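Local coordinates for protein VIN1 (Oscarella pearsei, PDB 6BFI) that binds actin filaments as a sponge homolog of vinculin and may play a role in cell-cell adhesion, at residues P203-I206 and S207-R210; P382-A385 and L386-A389; A443-R446 and D447-A451; A455-V458 and V459-P463. One frame throughout, in Å; residues are numbered along the deposited sequence.

Interaction 1 (P203-I206 and S207-R210)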
ATOM      1  N   PRO A 203      15.395   9.574 -22.148  1.00 60.73           N
ATOM      2  CA  PRO A 203      15.338   9.416 -23.611  1.00 61.53           C
ATOM      3  C   PRO A 203      14.026   9.892 -24.209  1.00 62.40           C
ATOM      4  O   PRO A 203      14.000  10.290 -25.381  1.00 70.89           O
ATOM      5  CB  PRO A 203      15.542   7.910 -23.814  1.00 60.35           C
ATOM      6  CG  PRO A 203      15.032   7.300 -22.560  1.00 55.66           C
ATOM      7  CD  PRO A 203      15.401   8.259 -21.470  1.00 57.72           C
ATOM      8  N   ILE A 204      12.938   9.867 -23.439  1.00 60.42           N
ATOM      9  CA  ILE A 204      11.688  10.450 -23.916  1.00 57.94           C
ATOM     10  C   ILE A 204      11.862  11.945 -24.135  1.00 55.23           C
ATOM     11  O   ILE A 204      11.386  12.505 -25.130  1.00 58.02           O
ATOM     12  CB  ILE A 204      10.544  10.155 -22.928  1.00 54.78           C
ATOM     13  CG1 ILE A 204      10.602   8.702 -22.455  1.00 56.81           C
ATOM     14  CG2 ILE A 204       9.198  10.458 -23.564  1.00 56.23           C
ATOM     15  CD1 ILE A 204      10.604   7.688 -23.567  1.00 57.87           C
ATOM     16  N   LEU A 205      12.554  12.609 -23.207  1.00 52.68           N
ATOM     17  CA  LEU A 205      12.804  14.038 -23.342  1.00 50.04           C
ATOM     18  C   LEU A 205      13.624  14.334 -24.591  1.00 51.29           C
ATOM     19  O   LEU A 205      13.231  15.166 -25.419  1.00 51.38           O
ATOM     20  CB  LEU A 205      13.511  14.566 -22.095  1.00 48.86           C
ATOM     21  CG  LEU A 205      13.947  16.028 -22.169  1.00 52.86           C
ATOM     22  CD1 LEU A 205      12.765  16.917 -22.511  1.00 53.21           C
ATOM     23  CD2 LEU A 205      14.589  16.459 -20.859  1.00 52.83           C
ATOM     24  N   ILE A 206      14.764  13.652 -24.754  1.00 53.07           N
ATOM     25  CA  ILE A 206      15.590  13.950 -25.922  1.00 61.51           C
ATOM     26  C   ILE A 206      14.842  13.621 -27.211  1.00 62.44           C
ATOM     27  O   ILE A 206      15.009  14.310 -28.228  1.00 60.30           O
ATOM     28  CB  ILE A 206      16.947  13.220 -25.844  1.00 68.59           C
ATOM     29  CG1 ILE A 206      16.778  11.711 -26.015  1.00 76.53           C
ATOM     30  CG2 ILE A 206      17.649  13.540 -24.532  1.00 62.40           C
ATOM     31  CD1 ILE A 206      18.083  10.968 -26.201  1.00 84.43           C
ATOM     32  N   SER A 207      13.982  12.599 -27.183  1.00 63.06           N
ATOM     33  CA  SER A 207      13.202  12.260 -28.369  1.00 64.25           C
ATOM     34  C   SER A 207      12.218  13.373 -28.716  1.00 65.24           C
ATOM     35  O   SER A 207      12.167  13.838 -29.863  1.00 67.58           O
ATOM     36  CB  SER A 207      12.471  10.936 -28.151  1.00 58.31           C
ATOM     37  OG  SER A 207      11.737  10.564 -29.301  1.00 58.74           O
ATOM     38  N   SER A 208      11.437  13.823 -27.729  1.00 62.50           N
ATOM     39  CA  SER A 208      10.486  14.906 -27.964  1.00 59.56           C
ATOM     40  C   SER A 208      11.189  16.160 -28.471  1.00 58.77           C
ATOM     41  O   SER A 208      10.691  16.838 -29.381  1.00 69.06           O
ATOM     42  CB  SER A 208       9.707  15.206 -26.682  1.00 57.30           C
ATOM     43  OG  SER A 208      10.580  15.579 -25.630  1.00 46.28           O
ATOM     44  N   ILE A 209      12.356  16.478 -27.900  1.00 56.54           N
ATOM     45  CA  ILE A 209      13.147  17.596 -28.407  1.00 58.46           C
ATOM     46  C   ILE A 209      13.491  17.380 -29.875  1.00 62.10           C
ATOM     47  O   ILE A 209      13.428  18.311 -30.690  1.00 60.10           O
ATOM     48  CB  ILE A 209      14.417  17.789 -27.560  1.00 60.38           C
ATOM     49  CG1 ILE A 209      14.059  18.127 -26.116  1.00 61.20           C
ATOM     50  CG2 ILE A 209      15.276  18.891 -28.143  1.00 63.69           C
ATOM     51  CD1 ILE A 209      15.257  18.153 -25.204  1.00 65.62           C
ATOM     52  N   ARG A 210      13.858  16.147 -30.236  1.00 58.57           N
ATOM     53  CA  ARG A 210      14.180  15.853 -31.628  1.00 67.28           C
ATOM     54  C   ARG A 210      12.992  16.136 -32.543  1.00 67.46           C
ATOM     55  O   ARG A 210      13.153  16.756 -33.606  1.00 64.94           O
ATOM     56  CB  ARG A 210      14.642  14.403 -31.758  1.00 72.72           C
ATOM     57  CG  ARG A 210      15.383  14.080 -33.040  1.00 80.49           C
ATOM     58  CD  ARG A 210      16.509  13.101 -32.755  1.00 86.46           C
ATOM     59  NE  ARG A 210      17.571  13.723 -31.967  1.00 92.25           N
ATOM     60  CZ  ARG A 210      18.450  13.052 -31.228  1.00 96.10           C
ATOM     61  NH1 ARG A 210      18.392  11.729 -31.160  1.00 96.08           N
ATOM     62  NH2 ARG A 210      19.385  13.705 -30.549  1.00 97.61           N
TER
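In the all-helical vinculin fold, Leu205 meets Ser208 and Ile209 across one turn of helix 185-215, just past a kink where the backbone N atoms of Pro203 and Ile204 make no bond to the preceding turn. The regular i to i+4 pattern is restored here: Ser207 N reaches Pro203 O at 2.9 Å, and Ser208 N bonds to Ile204 O with an N-H...O angle of 172°. Leu205 O is gripped twice. Ile209 N approaches it almost head-on, at a C=O...N angle of 164°, whereas Ser208 OG comes obliquely at Leu205 O from 2.7 Å, tilted out of the carbonyl plane. A chi1 of 59° sets that hydroxyl between its own backbone N and carbonyl carbon, folded back on the preceding turn, and the bond gives a buried polar group an acceptor within the helix itself.

Packing follows the same spacing. The Leu205 and Ile209 side chains meet at a slant, with Leu205 CD1 3.9 Å from Ile209 CD1. From this pair the packing divides: Leu205 continues onto Val234 and Leu238 of helix 224-249, Ile209 onto Leu157 and Phe160 of helix 154-178, while Ile204 and Ser207 touch Tyr471 of helix 466-493. Besides its apolar contact, Ile209 bends over the carbonyl that accepts both bonds, its CG1 lying 3.2 Å from Leu205 O.

Interaction 2 (P382-A385 and L386-A389)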
ATOM      1  N   PRO A 382      -8.656   1.321 -28.768  1.00 56.95           N
ATOM      2  CA  PRO A 382      -8.891   2.733 -29.121  1.00 57.18           C
ATOM      3  C   PRO A 382      -7.627   3.533 -29.393  1.00 56.74           C
ATOM      4  O   PRO A 382      -7.625   4.369 -30.307  1.00 58.32           O
ATOM      5  CB  PRO A 382      -9.653   3.268 -27.901  1.00 52.15           C
ATOM      6  CG  PRO A 382     -10.340   2.071 -27.343  1.00 51.17           C
ATOM      7  CD  PRO A 382      -9.374   0.938 -27.539  1.00 51.41           C
ATOM      8  N   ILE A 383      -6.551   3.313 -28.633  1.00 54.30           N
ATOM      9  CA  ILE A 383      -5.333   4.079 -28.883  1.00 54.45           C
ATOM     10  C   ILE A 383      -4.677   3.629 -30.183  1.00 59.10           C
ATOM     11  O   ILE A 383      -4.028   4.431 -30.869  1.00 55.99           O
ATOM     12  CB  ILE A 383      -4.359   3.983 -27.691  1.00 48.92           C
ATOM     13  CG1 ILE A 383      -3.246   5.027 -27.834  1.00 52.80           C
ATOM     14  CG2 ILE A 383      -3.754   2.594 -27.588  1.00 43.31           C
ATOM     15  CD1 ILE A 383      -2.235   5.010 -26.705  1.00 54.44           C
ATOM     16  N   LYS A 384      -4.838   2.355 -30.550  1.00 64.78           N
ATOM     17  CA  LYS A 384      -4.356   1.900 -31.849  1.00 70.45           C
ATOM     18  C   LYS A 384      -5.152   2.541 -32.976  1.00 69.13           C
ATOM     19  O   LYS A 384      -4.581   2.946 -33.996  1.00 74.22           O
ATOM     20  CB  LYS A 384      -4.430   0.375 -31.934  1.00 79.56           C
ATOM     21  CG  LYS A 384      -3.913  -0.195 -33.240  1.00 89.09           C
ATOM     22  CD  LYS A 384      -2.459   0.186 -33.460  1.00 95.38           C
ATOM     23  CE  LYS A 384      -1.925  -0.394 -34.757  1.00104.40           C
ATOM     24  NZ  LYS A 384      -0.509   0.001 -34.992  1.00107.80           N
ATOM     25  N   ALA A 385      -6.472   2.650 -32.803  1.00 68.54           N
ATOM     26  CA  ALA A 385      -7.294   3.345 -33.787  1.00 67.04           C
ATOM     27  C   ALA A 385      -6.904   4.814 -33.901  1.00 62.10           C
ATOM     28  O   ALA A 385      -6.950   5.387 -34.996  1.00 55.40           O
ATOM     29  CB  ALA A 385      -8.773   3.209 -33.423  1.00 60.52           C
ATOM     30  N   LEU A 386      -6.507   5.437 -32.786  1.00 59.23           N
ATOM     31  CA  LEU A 386      -6.049   6.821 -32.842  1.00 57.66           C
ATOM     32  C   LEU A 386      -4.722   6.935 -33.583  1.00 58.61           C
ATOM     33  O   LEU A 386      -4.544   7.838 -34.411  1.00 64.06           O
ATOM     34  CB  LEU A 386      -5.925   7.394 -31.432  1.00 55.43           C
ATOM     35  CG  LEU A 386      -5.332   8.804 -31.344  1.00 58.28           C
ATOM     36  CD1 LEU A 386      -6.247   9.827 -32.003  1.00 56.98           C
ATOM     37  CD2 LEU A 386      -5.053   9.180 -29.902  1.00 57.14           C
ATOM     38  N   GLU A 387      -3.779   6.030 -33.302  1.00 56.48           N
ATOM     39  CA  GLU A 387      -2.498   6.068 -34.003  1.00 59.24           C
ATOM     40  C   GLU A 387      -2.683   5.846 -35.501  1.00 65.26           C
ATOM     41  O   GLU A 387      -2.038   6.514 -36.319  1.00 68.52           O
ATOM     42  CB  GLU A 387      -1.540   5.027 -33.423  1.00 60.44           C
ATOM     43  CG  GLU A 387      -0.120   5.134 -33.969  1.00 65.61           C
ATOM     44  CD  GLU A 387       0.721   3.904 -33.682  1.00 70.37           C
ATOM     45  OE1 GLU A 387       0.208   2.776 -33.840  1.00 75.02           O
ATOM     46  OE2 GLU A 387       1.897   4.066 -33.297  1.00 70.81           O
ATOM     47  N   ASP A 388      -3.560   4.914 -35.880  1.00 66.16           N
ATOM     48  CA  ASP A 388      -3.841   4.708 -37.298  1.00 74.11           C
ATOM     49  C   ASP A 388      -4.547   5.910 -37.909  1.00 71.97           C
ATOM     50  O   ASP A 388      -4.337   6.217 -39.088  1.00 75.57           O
ATOM     51  CB  ASP A 388      -4.678   3.444 -37.496  1.00 83.81           C
ATOM     52  CG  ASP A 388      -3.940   2.187 -37.082  1.00 91.35           C
ATOM     53  OD1 ASP A 388      -2.693   2.218 -37.041  1.00 95.56           O
ATOM     54  OD2 ASP A 388      -4.606   1.167 -36.802  1.00 93.29           O
ATOM     55  N   ALA A 389      -5.384   6.600 -37.129  1.00 68.37           N
ATOM     56  CA  ALA A 389      -6.029   7.809 -37.630  1.00 66.99           C
ATOM     57  C   ALA A 389      -5.008   8.908 -37.887  1.00 62.28           C
ATOM     58  O   ALA A 389      -5.130   9.665 -38.859  1.00 61.87           O
ATOM     59  CB  ALA A 389      -7.095   8.285 -36.643  1.00 68.23           C
TER
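A salt-bridge network on the short helix 381-390 joins Lys384 to two acids, Glu387 one turn ahead and Asp388 beside it. Lys384 NZ donates to Glu387 OE1 at 3.1 Å, meeting that oxygen nearly in line with its C-O bond. The second pairing is looser: Lys384 NZ stands 3.7 Å from Asp388 OD1, a long salt bridge. The lysine chain makes its one bend at chi2 (59°) and is otherwise extended, which carries it forward along the helix and slants it across both acids. Its methylenes take part as well, Lys384 CE lying 3.6 Å from Asp388 OD1. Glu387, with CG anti to the backbone N (chi1 -172°), reaches out in extended form beyond CG to meet the ammonium.

Beneath the charges the backbone is regular. Asp388 N bonds to Lys384 O at 2.9 Å with an N-H...O angle of 165°, and Glu387 N bonds likewise to Ile383 O. Glu387 OE1 also forms a salt bridge with Lys476 of helix 466-493, so the network reaches beyond its own helix. The apolar residues Ile383 and Leu386 turn to other neighbours, Phe410 and Phe403 of helix 399-427 and Val452 of helix 452-460.

Two ammonium groups thus converge on a single carboxylate oxygen of a buried glutamate. Such a setting would be expected to stabilise the charged form of Glu387, while the longer pairing with the exposed Asp388 probably contributes less.

Interaction 3 (A443-R446 and D447-A451); sequences AKLR and DISTA
Ser449 OG folds back onto Leu445 O on helix 432-449, part of the helical-bundle architecture of the vinculin family. Ser449 OG lies 2.5 Å from Leu445 O, a very short value that should not be read as unusual strength. Ser449 N donates to Leu445 O from 2.9 Å, so one oxygen receives both donors of a single residue. With chi1 at -63°, OG sits beside its own backbone N, where it can reach back to Leu445 O. One residue earlier, Ile448 N meets Lys444 O nearly straight, with an N-H...O angle of 175°. The pattern then slackens: Thr450 N makes a weak bond to Arg446 O at 133°.

In the second shell, Ser449 OG also bonds to Thr414 OG1 of helix 399-427, while Leu445 packs on Trp479 and Met486 of helix 466-493. The charged neighbours are held from outside the turn, Arg446 by a salt bridge to Asp419 and Asp447 by a hydrogen bond to Tyr233 of helix 224-249.

Thr450 ties back to the chain as well. Thr450 OG1 donates to Asp447 O at 2.6 Å, in the carbonyl plane, while Thr450 N reaches the same oxygen at 3.1 Å.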
ATOM      1  N   ALA A 443      -3.847   7.528 -11.425  1.00 48.57           N
ATOM      2  CA  ALA A 443      -3.411   8.908 -11.626  1.00 48.77           C
ATOM      3  C   ALA A 443      -2.291   8.985 -12.657  1.00 47.71           C
ATOM      4  O   ALA A 443      -2.248   9.914 -13.476  1.00 45.39           O
ATOM      5  CB  ALA A 443      -2.966   9.519 -10.298  1.00 51.89           C
ATOM      6  N   LYS A 444      -1.379   8.009 -12.636  1.00 48.67           N
ATOM      7  CA  LYS A 444      -0.353   7.934 -13.670  1.00 49.14           C
ATOM      8  C   LYS A 444      -0.973   7.718 -15.044  1.00 52.11           C
ATOM      9  O   LYS A 444      -0.548   8.336 -16.029  1.00 53.54           O
ATOM     10  CB  LYS A 444       0.641   6.820 -13.341  1.00 57.14           C
ATOM     11  CG  LYS A 444       1.367   6.266 -14.555  1.00 67.61           C
ATOM     12  CD  LYS A 444       2.596   5.463 -14.166  1.00 74.51           C
ATOM     13  CE  LYS A 444       3.259   4.865 -15.397  1.00 77.98           C
ATOM     14  NZ  LYS A 444       4.612   4.316 -15.108  1.00 82.76           N
ATOM     15  N   LEU A 445      -1.989   6.854 -15.129  1.00 49.35           N
ATOM     16  CA  LEU A 445      -2.624   6.598 -16.420  1.00 46.60           C
ATOM     17  C   LEU A 445      -3.264   7.861 -16.986  1.00 47.13           C
ATOM     18  O   LEU A 445      -3.122   8.154 -18.180  1.00 38.56           O
ATOM     19  CB  LEU A 445      -3.662   5.485 -16.290  1.00 43.03           C
ATOM     20  CG  LEU A 445      -4.336   5.081 -17.603  1.00 46.47           C
ATOM     21  CD1 LEU A 445      -3.303   4.594 -18.603  1.00 47.36           C
ATOM     22  CD2 LEU A 445      -5.401   4.015 -17.364  1.00 46.69           C
ATOM     23  N   ARG A 446      -3.974   8.623 -16.149  1.00 50.49           N
ATOM     24  CA  ARG A 446      -4.531   9.892 -16.612  1.00 53.88           C
ATOM     25  C   ARG A 446      -3.423  10.835 -17.073  1.00 52.54           C
ATOM     26  O   ARG A 446      -3.498  11.430 -18.162  1.00 52.40           O
ATOM     27  CB  ARG A 446      -5.356  10.542 -15.499  1.00 56.59           C
ATOM     28  CG  ARG A 446      -6.571   9.741 -15.048  1.00 60.12           C
ATOM     29  CD  ARG A 446      -7.380  10.525 -14.023  1.00 64.55           C
ATOM     30  NE  ARG A 446      -8.725   9.987 -13.841  1.00 71.63           N
ATOM     31  CZ  ARG A 446      -9.114   9.284 -12.783  1.00 78.83           C
ATOM     32  NH1 ARG A 446      -8.261   9.031 -11.798  1.00 81.54           N
ATOM     33  NH2 ARG A 446     -10.359   8.835 -12.707  1.00 81.25           N
ATOM     34  N   ASP A 447      -2.371  10.963 -16.256  1.00 49.85           N
ATOM     35  CA  ASP A 447      -1.296  11.901 -16.559  1.00 55.88           C
ATOM     36  C   ASP A 447      -0.648  11.591 -17.904  1.00 53.16           C
ATOM     37  O   ASP A 447      -0.481  12.485 -18.742  1.00 52.08           O
ATOM     38  CB  ASP A 447      -0.256  11.885 -15.439  1.00 60.49           C
ATOM     39  CG  ASP A 447       0.863  12.879 -15.673  1.00 63.54           C
ATOM     40  OD1 ASP A 447       0.619  14.096 -15.518  1.00 63.22           O
ATOM     41  OD2 ASP A 447       1.985  12.445 -16.007  1.00 66.67           O
ATOM     42  N   ILE A 448      -0.280  10.327 -18.135  1.00 51.81           N
ATOM     43  CA  ILE A 448       0.326   9.972 -19.415  1.00 53.46           C
ATOM     44  C   ILE A 448      -0.702  10.049 -20.535  1.00 54.69           C
ATOM     45  O   ILE A 448      -0.348  10.275 -21.699  1.00 60.14           O
ATOM     46  CB  ILE A 448       0.989   8.583 -19.342  1.00 56.83           C
ATOM     47  CG1 ILE A 448       1.784   8.299 -20.620  1.00 57.25           C
ATOM     48  CG2 ILE A 448      -0.051   7.496 -19.124  1.00 59.78           C
ATOM     49  CD1 ILE A 448       2.764   9.400 -20.994  1.00 58.08           C
ATOM     50  N   SER A 449      -1.986   9.883 -20.212  1.00 52.46           N
ATOM     51  CA  SER A 449      -3.021  10.025 -21.229  1.00 48.65           C
ATOM     52  C   SER A 449      -3.103  11.456 -21.745  1.00 51.89           C
ATOM     53  O   SER A 449      -3.514  11.677 -22.892  1.00 52.07           O
ATOM     54  CB  SER A 449      -4.374   9.581 -20.674  1.00 51.30           C
ATOM     55  OG  SER A 449      -4.355   8.208 -20.320  1.00 59.29           O
ATOM     56  N   THR A 450      -2.715  12.441 -20.926  1.00 48.79           N
ATOM     57  CA  THR A 450      -2.729  13.821 -21.413  1.00 48.87           C
ATOM     58  C   THR A 450      -1.781  14.043 -22.592  1.00 51.89           C
ATOM     59  O   THR A 450      -1.953  15.018 -23.332  1.00 48.59           O
ATOM     60  CB  THR A 450      -2.370  14.804 -20.296  1.00 55.89           C
ATOM     61  OG1 THR A 450      -0.981  14.672 -19.960  1.00 57.39           O
ATOM     62  CG2 THR A 450      -3.222  14.549 -19.060  1.00 58.30           C
ATOM     63  N   ALA A 451      -0.796  13.170 -22.792  1.00 48.78           N
ATOM     64  CA  ALA A 451       0.214  13.364 -23.824  1.00 47.53           C
ATOM     65  C   ALA A 451      -0.047  12.560 -25.091  1.00 52.96           C
ATOM     66  O   ALA A 451       0.703  12.703 -26.063  1.00 51.26           O
ATOM     67  CB  ALA A 451       1.601  13.013 -23.276  1.00 42.24           C
TER

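Interaction 4 (A455-V458 and V459-P463)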
ATOM      1  N   ALA A 455       0.723  14.118 -29.283  1.00 51.74           N
ATOM      2  CA  ALA A 455       1.715  13.457 -30.128  1.00 52.62           C
ATOM      3  C   ALA A 455       1.088  12.957 -31.423  1.00 51.91           C
ATOM      4  O   ALA A 455       1.616  13.189 -32.520  1.00 60.78           O
ATOM      5  CB  ALA A 455       2.371  12.309 -29.363  1.00 45.82           C
ATOM      6  N   ALA A 456      -0.050  12.268 -31.311  1.00 49.70           N
ATOM      7  CA  ALA A 456      -0.752  11.803 -32.503  1.00 52.36           C
ATOM      8  C   ALA A 456      -1.167  12.966 -33.391  1.00 52.31           C
ATOM      9  O   ALA A 456      -1.245  12.813 -34.614  1.00 62.70           O
ATOM     10  CB  ALA A 456      -1.970  10.971 -32.108  1.00 51.46           C
ATOM     11  N   ARG A 457      -1.431  14.133 -32.802  1.00 49.93           N
ATOM     12  CA  ARG A 457      -1.760  15.305 -33.602  1.00 52.18           C
ATOM     13  C   ARG A 457      -0.530  15.886 -34.288  1.00 57.10           C
ATOM     14  O   ARG A 457      -0.649  16.458 -35.376  1.00 56.02           O
ATOM     15  CB  ARG A 457      -2.434  16.370 -32.734  1.00 53.58           C
ATOM     16  CG  ARG A 457      -3.285  17.357 -33.522  1.00 62.54           C
ATOM     17  CD  ARG A 457      -3.956  18.382 -32.621  1.00 66.47           C
ATOM     18  NE  ARG A 457      -4.898  17.775 -31.686  1.00 64.34           N
ATOM     19  CZ  ARG A 457      -6.191  17.598 -31.942  1.00 66.31           C
ATOM     20  NH1 ARG A 457      -6.698  17.977 -33.109  1.00 66.46           N
ATOM     21  NH2 ARG A 457      -6.979  17.040 -31.033  1.00 65.94           N
ATOM     22  N   VAL A 458       0.653  15.749 -33.680  1.00 54.94           N
ATOM     23  CA  VAL A 458       1.879  16.130 -34.371  1.00 58.71           C
ATOM     24  C   VAL A 458       2.114  15.217 -35.565  1.00 62.99           C
ATOM     25  O   VAL A 458       2.506  15.677 -36.646  1.00 70.09           O
ATOM     26  CB  VAL A 458       3.083  16.114 -33.412  1.00 59.49           C
ATOM     27  CG1 VAL A 458       4.374  16.406 -34.179  1.00 56.40           C
ATOM     28  CG2 VAL A 458       2.890  17.121 -32.293  1.00 59.18           C
ATOM     29  N   VAL A 459       1.881  13.913 -35.395  1.00 54.62           N
ATOM     30  CA  VAL A 459       2.031  13.007 -36.530  1.00 60.34           C
ATOM     31  C   VAL A 459       1.003  13.325 -37.609  1.00 61.78           C
ATOM     32  O   VAL A 459       1.321  13.333 -38.804  1.00 60.74           O
ATOM     33  CB  VAL A 459       1.935  11.543 -36.071  1.00 55.28           C
ATOM     34  CG1 VAL A 459       1.817  10.617 -37.275  1.00 57.40           C
ATOM     35  CG2 VAL A 459       3.151  11.181 -35.251  1.00 54.42           C
ATOM     36  N   LEU A 460      -0.237  13.611 -37.203  1.00 64.23           N
ATOM     37  CA  LEU A 460      -1.306  13.868 -38.163  1.00 66.54           C
ATOM     38  C   LEU A 460      -0.957  15.021 -39.098  1.00 69.85           C
ATOM     39  O   LEU A 460      -1.272  14.977 -40.293  1.00 64.56           O
ATOM     40  CB  LEU A 460      -2.611  14.166 -37.425  1.00 58.15           C
ATOM     41  CG  LEU A 460      -3.801  14.562 -38.301  1.00 60.79           C
ATOM     42  CD1 LEU A 460      -4.320  13.365 -39.088  1.00 62.11           C
ATOM     43  CD2 LEU A 460      -4.905  15.193 -37.468  1.00 60.36           C
ATOM     44  N   GLU A 461      -0.305  16.060 -38.575  1.00 69.92           N
ATOM     45  CA  GLU A 461       0.010  17.251 -39.351  1.00 78.40           C
ATOM     46  C   GLU A 461       1.464  17.285 -39.813  1.00 77.86           C
ATOM     47  O   GLU A 461       1.963  18.349 -40.202  1.00 78.76           O
ATOM     48  CB  GLU A 461      -0.328  18.503 -38.541  1.00 87.40           C
ATOM     49  CG  GLU A 461      -1.829  18.744 -38.410  1.00 98.86           C
ATOM     50  CD  GLU A 461      -2.258  19.055 -36.991  1.00105.26           C
ATOM     51  OE1 GLU A 461      -1.444  19.620 -36.231  1.00110.53           O
ATOM     52  OE2 GLU A 461      -3.411  18.728 -36.632  1.00110.52           O
ATOM     53  N   ASN A 462       2.150  16.139 -39.795  1.00 76.76           N
ATOM     54  CA  ASN A 462       3.537  16.041 -40.256  1.00 71.49           C
ATOM     55  C   ASN A 462       3.787  14.636 -40.786  1.00 67.57           C
ATOM     56  O   ASN A 462       4.564  13.866 -40.213  1.00 69.01           O
ATOM     57  CB  ASN A 462       4.510  16.379 -39.126  1.00 70.37           C
ATOM     58  CG  ASN A 462       4.598  17.866 -38.856  1.00 71.05           C
ATOM     59  OD1 ASN A 462       4.770  18.663 -39.777  1.00 74.06           O
ATOM     60  ND2 ASN A 462       4.477  18.250 -37.590  1.00 70.14           N
ATOM     61  N   PRO A 463       3.160  14.278 -41.913  1.00 74.95           N
ATOM     62  CA  PRO A 463       3.225  12.876 -42.374  1.00 78.14           C
ATOM     63  C   PRO A 463       4.638  12.363 -42.611  1.00 82.18           C
ATOM     64  O   PRO A 463       5.004  11.301 -42.092  1.00 83.74           O
ATOM     65  CB  PRO A 463       2.404  12.901 -43.674  1.00 83.73           C
ATOM     66  CG  PRO A 463       1.585  14.150 -43.599  1.00 85.24           C
ATOM     67  CD  PRO A 463       2.423  15.134 -42.856  1.00 81.74           C
TER
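Leu460 N bonds to Ala456 O at 2.9 Å and Val459 N to Ala455 O at 3.0 Å in the last turn of helix 452-460; the second has an N-H...O angle of 161° and lies in the carbonyl plane. Glu461 is the first residue to leave helical backbone angles. Glu461 N still donates to Arg457 O, but from 3.2 Å and from above the carbonyl plane. Past it, the amide side chain of Asn462 turns back to the helix end. Its ND2 has its main partner in Ser222 O, and Asn462 ND2 adds a weak bond of 3.4 Å to Val458 O. Chi1 of -76° sets the Asn462 CG beside its own backbone N, directing the amide toward that carbonyl. Arg399 takes up Leu460 O from helix 399-427.

The Arg457 and Glu461 side chains run alongside each other in the same direction, yet their charged ends do not pair: Arg457 NH1 and Glu461 OE2 are 4.9 Å apart. Contact comes instead through the methylene, Arg457 CG lying 3.4 Å from Glu461 OE2, with the guanidinium and carboxylate planes turned 41° from each other.

Further out, Val458 CG1 packs against Asn462 ND2 at 3.9 Å. Val458 and Val459 both rest on Ala468 of helix 466-493, and Leu460 rests on Phe403 of helix 399-427.

The departure of Glu461 from helical angles, its lengthened bond and the Asn462 N to Val459 O bond at 3.1 Å mark a C-terminal helix end, set within the helical bundle of a vinculin-family protein.

In the fold
From the N terminus, the four contacts follow in series, and each spans a single continuous stretch, so none closes a long loop and none nests in or crosses another. Interaction 1 lies on helix 185-215; interaction 2 follows on helix 381-390, with centres about 22 Å apart. Interaction 3 lies on helix 432-449, and interaction 4 on the next helix, 452-460, their centres about 19 Å apart. Interactions 2 and 4 touch directly: Leu386 CG packs 4.1 Å from Ala456 CB, and Ala389 O lies 3.8 Å from Leu460 CD1. Helix 466-493 is common to all four, touching side chains of each, and so ties the separate turns into one helical assembly.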